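Local coordinates for protein metallophosphoesterase (Sphaerobacter thermophilus, PDB 3RQZ) that binds two zinc ions and probably acts as a phosphatase of the calcineurin-like metallophosphoesterase superfamily, at residues R5-S10 with A21-A26; N15-E20 with A223-Q228; T114-S119 with P144-G149. All coordinates share one frame; numbering follows the deposited sequence.

Contacts 1 and 3 are buried, whereas contact 2 lies farther from the centre of the chain and is only partly buried. Contacts 1 and 2 share helix 16-26: one face of it packs on strand 6-9, while its first turn meets helix 222-232, and Ile9 CD1 touches Leu19 CD1 at 3.8 Å where the two contacts join. Contact 3 pairs strands of the other sheet and reaches contact 1 through Ile8 and Phe147. The chemistry changes with place: mainly aliphatic side chains in contact 1, a polar network, partly through a water, in contact 2, and backbone hydrogen bonds ending beside the zinc site in contact 3.

Contact 1 of 3, residues R5-S10 with A21-A26; sequences RILIIS and AVLSDA
Leu7 meets helix 16-26 with both of its methyls. CG is anti to the backbone N (chi1 169°), and from there the two branches divide the work: CD2 reaches Leu23 CD2 at 3.7 Å, the two side chains crossing at about a right angle, while CD1 lies 4.1 Å from Val22 CG1. Both methyls also rest against Ala26, whose CB is 4.0 Å from Leu7 CD2. Two residues farther along the strand, Ile9 uses its short branch. With CG1 held between the backbone N and carbonyl carbon, CG2 is left to meet Val22 CG1 at 4.0 Å, and the side chains cross obliquely.

Strand and helix run roughly antiparallel, at 155°, as two elements of a beta-alpha-beta unit completed by strand 31-34, whose Ile32 also touches Leu7 and Leu23. Beside the aliphatic layer, the extended Arg5 chain brings its guanidinium end-on to Ala26. NH2 at 2.8 Å and NH1 at 3.1 Å both donate to Ala26 O, which lies almost in the guanidinium plane. NH2 has a further acceptor in Arg28 O. An alanine in place of Arg5 would probably leave Ala26 O without these two donors and Arg28 O without its bond from NH2. The chemistry thus implies greasy packing inside, with a cation at its margin spending its N-H groups on backbone carbonyls, whose partial negative charges probably offset part of its positive charge.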
loop_
_atom_site.group_PDB
_atom_site.type_symbol
_atom_site.label_atom_id
_atom_site.label_comp_id
_atom_site.label_asym_id
_atom_site.label_seq_id
_atom_site.Cartn_x
_atom_site.Cartn_y
_atom_site.Cartn_z
ATOM N N ARG A 5 -4.205 -12.407 -13.862
ATOM C CA ARG A 5 -4.368 -12.361 -12.411
ATOM C C ARG A 5 -3.310 -11.423 -11.824
ATOM O O ARG A 5 -2.126 -11.672 -11.981
ATOM C CB ARG A 5 -4.229 -13.776 -11.870
ATOM C CG ARG A 5 -4.880 -14.008 -10.524
ATOM C CD ARG A 5 -4.991 -15.512 -10.202
ATOM N NE ARG A 5 -5.252 -15.659 -8.771
ATOM C CZ ARG A 5 -4.309 -15.744 -7.830
ATOM N NH1 ARG A 5 -4.650 -15.832 -6.552
ATOM N NH2 ARG A 5 -3.027 -15.753 -8.152
ATOM N N ILE A 6 -3.742 -10.354 -11.153
ATOM C CA ILE A 6 -2.861 -9.244 -10.761
ATOM C C ILE A 6 -2.831 -9.053 -9.261
ATOM O O ILE A 6 -3.880 -8.915 -8.637
ATOM C CB ILE A 6 -3.308 -7.904 -11.398
ATOM C CG1 ILE A 6 -3.291 -8.027 -12.918
ATOM C CG2 ILE A 6 -2.411 -6.732 -10.898
ATOM C CD1 ILE A 6 -3.935 -6.888 -13.627
ATOM N N LEU A 7 -1.628 -9.066 -8.688
ATOM C CA LEU A 7 -1.457 -8.813 -7.266
ATOM C C LEU A 7 -1.374 -7.306 -7.019
ATOM O O LEU A 7 -0.537 -6.640 -7.574
ATOM C CB LEU A 7 -0.216 -9.565 -6.733
ATOM C CG LEU A 7 0.256 -9.207 -5.313
ATOM C CD1 LEU A 7 -0.798 -9.555 -4.244
ATOM C CD2 LEU A 7 1.561 -9.899 -4.963
ATOM N N ILE A 8 -2.250 -6.782 -6.179
ATOM C CA ILE A 8 -2.220 -5.371 -5.824
ATOM C C ILE A 8 -1.812 -5.223 -4.370
ATOM O O ILE A 8 -2.455 -5.792 -3.479
ATOM C CB ILE A 8 -3.589 -4.677 -6.075
ATOM C CG1 ILE A 8 -4.021 -4.887 -7.550
ATOM C CG2 ILE A 8 -3.499 -3.162 -5.693
ATOM C CD1 ILE A 8 -5.331 -4.207 -7.923
ATOM N N ILE A 9 -0.741 -4.463 -4.129
ATOM C CA ILE A 9 -0.217 -4.275 -2.779
ATOM C C ILE A 9 0.006 -2.801 -2.482
ATOM O O ILE A 9 0.205 -1.971 -3.401
ATOM C CB ILE A 9 1.143 -5.069 -2.511
ATOM C CG1 ILE A 9 2.259 -4.647 -3.509
ATOM C CG2 ILE A 9 0.885 -6.591 -2.504
ATOM C CD1 ILE A 9 3.624 -5.312 -3.272
ATOM N N SER A 10 -0.016 -2.478 -1.202
ATOM C CA SER A 10 0.224 -1.125 -0.752
ATOM C C SER A 10 0.821 -1.153 0.641
ATOM O O SER A 10 0.609 -2.117 1.404
ATOM C CB SER A 10 -1.089 -0.328 -0.743
ATOM O OG SER A 10 -0.847 1.056 -0.548
ATOM N N ALA A 21 5.619 -13.115 2.789
ATOM C CA ALA A 21 4.451 -13.920 3.133
ATOM C C ALA A 21 3.369 -13.664 2.084
ATOM O O ALA A 21 2.720 -14.618 1.598
ATOM C CB ALA A 21 3.939 -13.581 4.543
ATOM N N VAL A 22 3.184 -12.393 1.718
ATOM C CA VAL A 22 2.194 -12.064 0.692
ATOM C C VAL A 22 2.534 -12.681 -0.679
ATOM O O VAL A 22 1.657 -13.294 -1.335
ATOM C CB VAL A 22 1.969 -10.522 0.575
ATOM C CG1 VAL A 22 1.283 -10.165 -0.737
ATOM C CG2 VAL A 22 1.164 -10.009 1.743
ATOM N N LEU A 23 3.791 -12.520 -1.106
ATOM C CA LEU A 23 4.239 -13.057 -2.397
ATOM C C LEU A 23 4.024 -14.574 -2.490
ATOM O O LEU A 23 3.564 -15.051 -3.526
ATOM C CB LEU A 23 5.699 -12.672 -2.663
ATOM C CG LEU A 23 5.873 -11.167 -2.907
ATOM C CD1 LEU A 23 7.334 -10.744 -3.001
ATOM C CD2 LEU A 23 5.112 -10.686 -4.127
ATOM N N SER A 24 4.328 -15.323 -1.423
ATOM C CA SER A 24 4.088 -16.773 -1.438
ATOM C C SER A 24 2.582 -17.032 -1.406
ATOM O O SER A 24 2.118 -17.927 -2.095
ATOM C CB SER A 24 4.764 -17.573 -0.295
ATOM O OG SER A 24 5.840 -16.886 0.332
ATOM N N ASP A 25 1.830 -16.259 -0.627
ATOM C CA ASP A 25 0.373 -16.482 -0.514
ATOM C C ASP A 25 -0.385 -16.228 -1.830
ATOM O O ASP A 25 -1.324 -16.948 -2.143
ATOM C CB ASP A 25 -0.247 -15.630 0.612
ATOM C CG ASP A 25 -1.573 -16.195 1.115
ATOM O OD1 ASP A 25 -1.572 -17.365 1.586
ATOM O OD2 ASP A 25 -2.612 -15.487 1.036
ATOM N N ALA A 26 0.034 -15.213 -2.584
ATOM C CA ALA A 26 -0.684 -14.762 -3.784
ATOM C C ALA A 26 -0.782 -15.793 -4.908
ATOM O O ALA A 26 -1.685 -15.706 -5.744
ATOM C CB ALA A 26 -0.056 -13.511 -4.321
#

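Contact 2 of 3, residues N15-E20 with A223-Q228; sequences NLVALE and ADTQAQ
Asn15 and Thr225 meet in a polar, partly buried contact between two helices, at the point where the start of helix 16-26 passes helix 222-232, more than 200 residues later in the chain. The segments run nearly antiparallel, at 152°. Thr225 OG1 donates to Asn15 OD1 at 2.7 Å, the two side chains crossing at about a right angle. That same OD1 is the N-cap acceptor for Ala18 N at 3.1 Å. The two donors approach from opposite faces of the amide plane, so the capping group is gripped on both sides.

A water extends the network. It takes a hydrogen bond from Val17 N and donates to Thr225 OG1 at 3.0 Å and to Gln228 OE1 at 2.8 Å, which makes the threonine hydroxyl both a donor and an acceptor. Val17 lies among these polar groups: its CB sits 3.3 Å from Thr225 OG1, and CG2, turned anti to the carbonyl carbon, is 3.9 Å from Gln228 NE2 and finds its nearest carbon partner in Asp224 CB at 4.1 Å. The carboxylate of Asp224 is engaged by Arg221 in a salt bridge.

The other end of the Asn15 amide is tied down as well, ND2 donating to Gly192 O and bonding to Tyr220 OH. Around the pair, Leu242 of helix 236-244 touches both Asn15 and Thr225, while Leu16 packs on helix 45-55 and Gln228 reaches the loop at Pro43 and Arg44.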
loop_
_atom_site.group_PDB
_atom_site.type_symbol
_atom_site.label_atom_id
_atom_site.label_comp_id
_atom_site.label_asym_id
_atom_site.label_seq_id
_atom_site.Cartn_x
_atom_site.Cartn_y
_atom_site.Cartn_z
ATOM N N ASN A 15 8.448 -3.866 5.588
ATOM C CA ASN A 15 8.166 -5.111 6.295
ATOM C C ASN A 15 8.391 -6.288 5.319
ATOM O O ASN A 15 7.468 -6.765 4.656
ATOM C CB ASN A 15 6.740 -5.077 6.875
ATOM C CG ASN A 15 6.462 -6.206 7.883
ATOM O OD1 ASN A 15 7.111 -7.264 7.888
ATOM N ND2 ASN A 15 5.496 -5.966 8.751
ATOM N N LEU A 16 9.645 -6.714 5.236
ATOM C CA LEU A 16 10.089 -7.744 4.286
ATOM C C LEU A 16 9.434 -9.080 4.589
ATOM O O LEU A 16 9.012 -9.783 3.676
ATOM C CB LEU A 16 11.631 -7.898 4.316
ATOM C CG LEU A 16 12.273 -8.976 3.404
ATOM C CD1 LEU A 16 11.938 -8.748 1.946
ATOM C CD2 LEU A 16 13.768 -9.024 3.599
ATOM N N VAL A 17 9.303 -9.404 5.871
ATOM C CA VAL A 17 8.710 -10.682 6.255
ATOM C C VAL A 17 7.240 -10.707 5.755
ATOM O O VAL A 17 6.805 -11.700 5.187
ATOM C CB VAL A 17 8.797 -10.907 7.762
ATOM C CG1 VAL A 17 8.122 -12.210 8.189
ATOM C CG2 VAL A 17 10.289 -10.897 8.197
ATOM N N ALA A 18 6.499 -9.619 5.968
ATOM C CA ALA A 18 5.111 -9.565 5.541
ATOM C C ALA A 18 5.034 -9.580 4.003
ATOM O O ALA A 18 4.186 -10.253 3.440
ATOM C CB ALA A 18 4.404 -8.308 6.110
ATOM N N LEU A 19 5.933 -8.861 3.336
ATOM C CA LEU A 19 5.970 -8.889 1.869
ATOM C C LEU A 19 6.248 -10.307 1.304
ATOM O O LEU A 19 5.574 -10.761 0.382
ATOM C CB LEU A 19 6.976 -7.859 1.316
ATOM C CG LEU A 19 7.040 -7.730 -0.209
ATOM C CD1 LEU A 19 5.649 -7.423 -0.833
ATOM C CD2 LEU A 19 8.059 -6.639 -0.622
ATOM N N GLU A 20 7.222 -11.012 1.869
ATOM C CA GLU A 20 7.506 -12.393 1.420
ATOM C C GLU A 20 6.324 -13.331 1.682
ATOM O O GLU A 20 6.058 -14.224 0.890
ATOM C CB GLU A 20 8.781 -12.943 2.071
ATOM C CG GLU A 20 10.043 -12.195 1.620
ATOM C CD GLU A 20 11.282 -12.680 2.346
ATOM O OE1 GLU A 20 11.267 -12.752 3.604
ATOM O OE2 GLU A 20 12.274 -12.999 1.664
ATOM N N ALA A 223 6.798 -11.751 14.899
ATOM C CA ALA A 223 7.939 -11.861 15.813
ATOM C C ALA A 223 9.263 -11.574 15.111
ATOM O O ALA A 223 10.163 -10.967 15.699
ATOM C CB ALA A 223 7.991 -13.251 16.459
ATOM N N ASP A 224 9.377 -12.006 13.856
ATOM C CA ASP A 224 10.640 -11.853 13.114
ATOM C C ASP A 224 10.858 -10.386 12.703
ATOM O O ASP A 224 11.965 -9.845 12.838
ATOM C CB ASP A 224 10.671 -12.753 11.868
ATOM C CG ASP A 224 10.777 -14.243 12.196
ATOM O OD1 ASP A 224 10.842 -14.626 13.385
ATOM O OD2 ASP A 224 10.788 -15.036 11.222
ATOM N N THR A 225 9.806 -9.739 12.207
ATOM C CA THR A 225 9.883 -8.310 11.887
ATOM C C THR A 225 10.172 -7.528 13.179
ATOM O O THR A 225 11.014 -6.628 13.202
ATOM C CB THR A 225 8.595 -7.817 11.227
ATOM O OG1 THR A 225 8.508 -8.384 9.921
ATOM C CG2 THR A 225 8.570 -6.296 11.106
ATOM N N GLN A 226 9.463 -7.885 14.247
ATOM C CA GLN A 226 9.669 -7.256 15.545
ATOM C C GLN A 226 11.120 -7.414 16.031
ATOM O O GLN A 226 11.729 -6.438 16.457
ATOM C CB GLN A 226 8.666 -7.783 16.567
ATOM C CG GLN A 226 7.235 -7.260 16.353
ATOM C CD GLN A 226 6.323 -7.748 17.472
ATOM O OE1 GLN A 226 6.458 -8.882 17.911
ATOM N NE2 GLN A 226 5.411 -6.894 17.937
ATOM N N ALA A 227 11.683 -8.613 15.903
ATOM C CA ALA A 227 13.096 -8.860 16.237
ATOM C C ALA A 227 14.052 -7.969 15.425
ATOM O O ALA A 227 15.016 -7.396 15.963
ATOM C CB ALA A 227 13.446 -10.326 16.036
ATOM N N GLN A 228 13.777 -7.861 14.134
ATOM C CA GLN A 228 14.597 -7.070 13.240
ATOM C C GLN A 228 14.498 -5.583 13.596
ATOM O O GLN A 228 15.478 -4.864 13.490
ATOM C CB GLN A 228 14.145 -7.269 11.782
ATOM C CG GLN A 228 14.386 -8.665 11.221
ATOM C CD GLN A 228 13.721 -8.879 9.868
ATOM O OE1 GLN A 228 12.988 -8.010 9.351
ATOM N NE2 GLN A 228 13.973 -10.044 9.276
HETATM O O HOH W 1 10.599 -7.428 8.027
#

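Contact 3 of 3, residues T114-S119 with P144-G149; sequences TVVHGS and PLCFVG
Thr114 holds the neighbouring strand 145-147 through both of its backbone polar groups. Its N donates to Leu145 O at 2.9 Å, and its O accepts from Phe147 N at 2.8 Å. Next along, Val116 N donates to Phe147 O at 3.1 Å in a nearly straight bond of 172°. Alpha hydrogens fill in between, as from Val148 CA to Val116 O. Thr114 thereby pairs with Cys146 and Val115 with Phe147.

The side chains follow this parallel register. Thr114 CG2 lies 4.1 Å from Cys146 SG on one face of the sheet; on the other, Val115 CG2 comes to Phe147 CB. Val116 and Val148 lie side by side and point the same way, Val116 CG2 touching Val148 CG1 at 3.7 Å. Val116 CG1 is anti to the carbonyl carbon (chi1 -69°), which puts its CG2 between the backbone N and the carbonyl carbon.

Strands 113-116 and 145-147 are the two strands of a beta-alpha-beta unit, crossing through helix 131-137, and the metal-binding loops of this superfamily leave the C-terminal ends of such strands. Past the pairing, Gly149 N donates to His117 O at 2.8 Å, approaching from above the carbonyl plane, and a water donates to both Gly118 O and Gly149 O. Gly149 leads directly into His150, a zinc ligand, whose ring meets that of His117.

Farther out, His117 ND1 is hydrogen-bonded to Leu35 O, which probably helps hold the ring beside Asp11 and Asp37; the nearest atom of the His117 side chain is about 3 Å from a bound zinc ion. At the start of the strands, Thr143 OG1 bonds to Thr114 OG1 and Leu145 O. Near the end of strand 145-147 the Phe147 ring meets that of Phe206, their planes at about 50°.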
loop_
_atom_site.group_PDB
_atom_site.type_symbol
_atom_site.label_atom_id
_atom_site.label_comp_id
_atom_site.label_asym_id
_atom_site.label_seq_id
_atom_site.Cartn_x
_atom_site.Cartn_y
_atom_site.Cartn_z
ATOM N N THR A 114 -7.153 3.772 -12.591
ATOM C CA THR A 114 -6.312 4.852 -12.136
ATOM C C THR A 114 -5.749 4.342 -10.827
ATOM O O THR A 114 -6.481 3.667 -10.054
ATOM C CB THR A 114 -7.142 6.139 -11.902
ATOM O OG1 THR A 114 -7.717 6.559 -13.153
ATOM C CG2 THR A 114 -6.261 7.253 -11.311
ATOM N N VAL A 115 -4.456 4.614 -10.578
ATOM C CA VAL A 115 -3.803 4.129 -9.351
ATOM C C VAL A 115 -3.009 5.279 -8.709
ATOM O O VAL A 115 -2.204 5.948 -9.394
ATOM C CB VAL A 115 -2.828 2.961 -9.645
ATOM C CG1 VAL A 115 -2.125 2.511 -8.292
ATOM C CG2 VAL A 115 -3.563 1.788 -10.335
ATOM N N VAL A 116 -3.281 5.529 -7.426
ATOM C CA VAL A 116 -2.616 6.556 -6.624
ATOM C C VAL A 116 -2.413 5.994 -5.211
ATOM O O VAL A 116 -3.021 4.991 -4.805
ATOM C CB VAL A 116 -3.464 7.868 -6.496
ATOM C CG1 VAL A 116 -3.548 8.622 -7.856
ATOM C CG2 VAL A 116 -4.905 7.546 -5.968
ATOM N N HIS A 117 -1.545 6.643 -4.449
ATOM C CA HIS A 117 -1.332 6.211 -3.101
ATOM C C HIS A 117 -2.486 6.633 -2.192
ATOM O O HIS A 117 -2.926 5.868 -1.341
ATOM C CB HIS A 117 -0.035 6.824 -2.563
ATOM C CG HIS A 117 0.241 6.434 -1.148
ATOM N ND1 HIS A 117 0.545 5.137 -0.799
ATOM C CD2 HIS A 117 0.239 7.152 0.004
ATOM C CE1 HIS A 117 0.719 5.071 0.513
ATOM N NE2 HIS A 117 0.546 6.283 1.021
ATOM N N GLY A 118 -2.920 7.871 -2.332
ATOM C CA GLY A 118 -3.886 8.457 -1.394
ATOM C C GLY A 118 -5.236 8.672 -2.058
ATOM O O GLY A 118 -6.182 7.914 -1.838
ATOM N N SER A 119 -5.346 9.692 -2.895
ATOM C CA SER A 119 -6.617 9.924 -3.538
ATOM C C SER A 119 -6.421 10.553 -4.912
ATOM O O SER A 119 -5.378 11.181 -5.167
ATOM C CB SER A 119 -7.501 10.824 -2.669
ATOM O OG SER A 119 -7.229 12.178 -2.983
ATOM N N PRO A 144 -13.252 3.472 -15.034
ATOM C CA PRO A 144 -14.169 2.699 -14.208
ATOM C C PRO A 144 -13.637 2.466 -12.797
ATOM O O PRO A 144 -14.411 2.499 -11.851
ATOM C CB PRO A 144 -14.274 1.374 -14.968
ATOM C CG PRO A 144 -13.981 1.740 -16.377
ATOM C CD PRO A 144 -12.896 2.747 -16.266
ATOM N N LEU A 145 -12.323 2.286 -12.629
ATOM C CA LEU A 145 -11.795 1.888 -11.309
ATOM C C LEU A 145 -10.685 2.828 -10.847
ATOM O O LEU A 145 -9.917 3.309 -11.682
ATOM C CB LEU A 145 -11.253 0.454 -11.383
ATOM C CG LEU A 145 -12.143 -0.701 -11.856
ATOM C CD1 LEU A 145 -11.271 -1.938 -11.886
ATOM C CD2 LEU A 145 -13.370 -0.918 -10.952
ATOM N N CYS A 146 -10.649 3.127 -9.541
ATOM C CA CYS A 146 -9.486 3.791 -8.894
ATOM C C CYS A 146 -8.996 2.988 -7.694
ATOM O O CYS A 146 -9.787 2.667 -6.775
ATOM C CB CYS A 146 -9.824 5.215 -8.433
ATOM S SG CYS A 146 -8.341 6.168 -7.909
ATOM N N PHE A 147 -7.713 2.637 -7.716
ATOM C CA PHE A 147 -7.070 1.905 -6.629
ATOM C C PHE A 147 -6.282 2.869 -5.783
ATOM O O PHE A 147 -5.507 3.688 -6.311
ATOM C CB PHE A 147 -6.145 0.790 -7.166
ATOM C CG PHE A 147 -6.898 -0.316 -7.853
ATOM C CD1 PHE A 147 -7.511 -1.323 -7.094
ATOM C CD2 PHE A 147 -7.085 -0.302 -9.242
ATOM C CE1 PHE A 147 -8.238 -2.353 -7.729
ATOM C CE2 PHE A 147 -7.792 -1.325 -9.885
ATOM C CZ PHE A 147 -8.376 -2.349 -9.136
ATOM N N VAL A 148 -6.485 2.770 -4.476
ATOM C CA VAL A 148 -5.847 3.666 -3.513
ATOM C C VAL A 148 -5.303 2.883 -2.312
ATOM O O VAL A 148 -5.746 1.764 -2.065
ATOM C CB VAL A 148 -6.840 4.762 -3.013
ATOM C CG1 VAL A 148 -7.465 5.536 -4.174
ATOM C CG2 VAL A 148 -7.962 4.160 -2.119
ATOM N N GLY A 149 -4.352 3.465 -1.569
ATOM C CA GLY A 149 -3.834 2.862 -0.323
ATOM C C GLY A 149 -3.933 3.853 0.828
ATOM O O GLY A 149 -5.010 4.469 1.037
HETATM O O HOH W 2 -6.826 6.611 0.636
#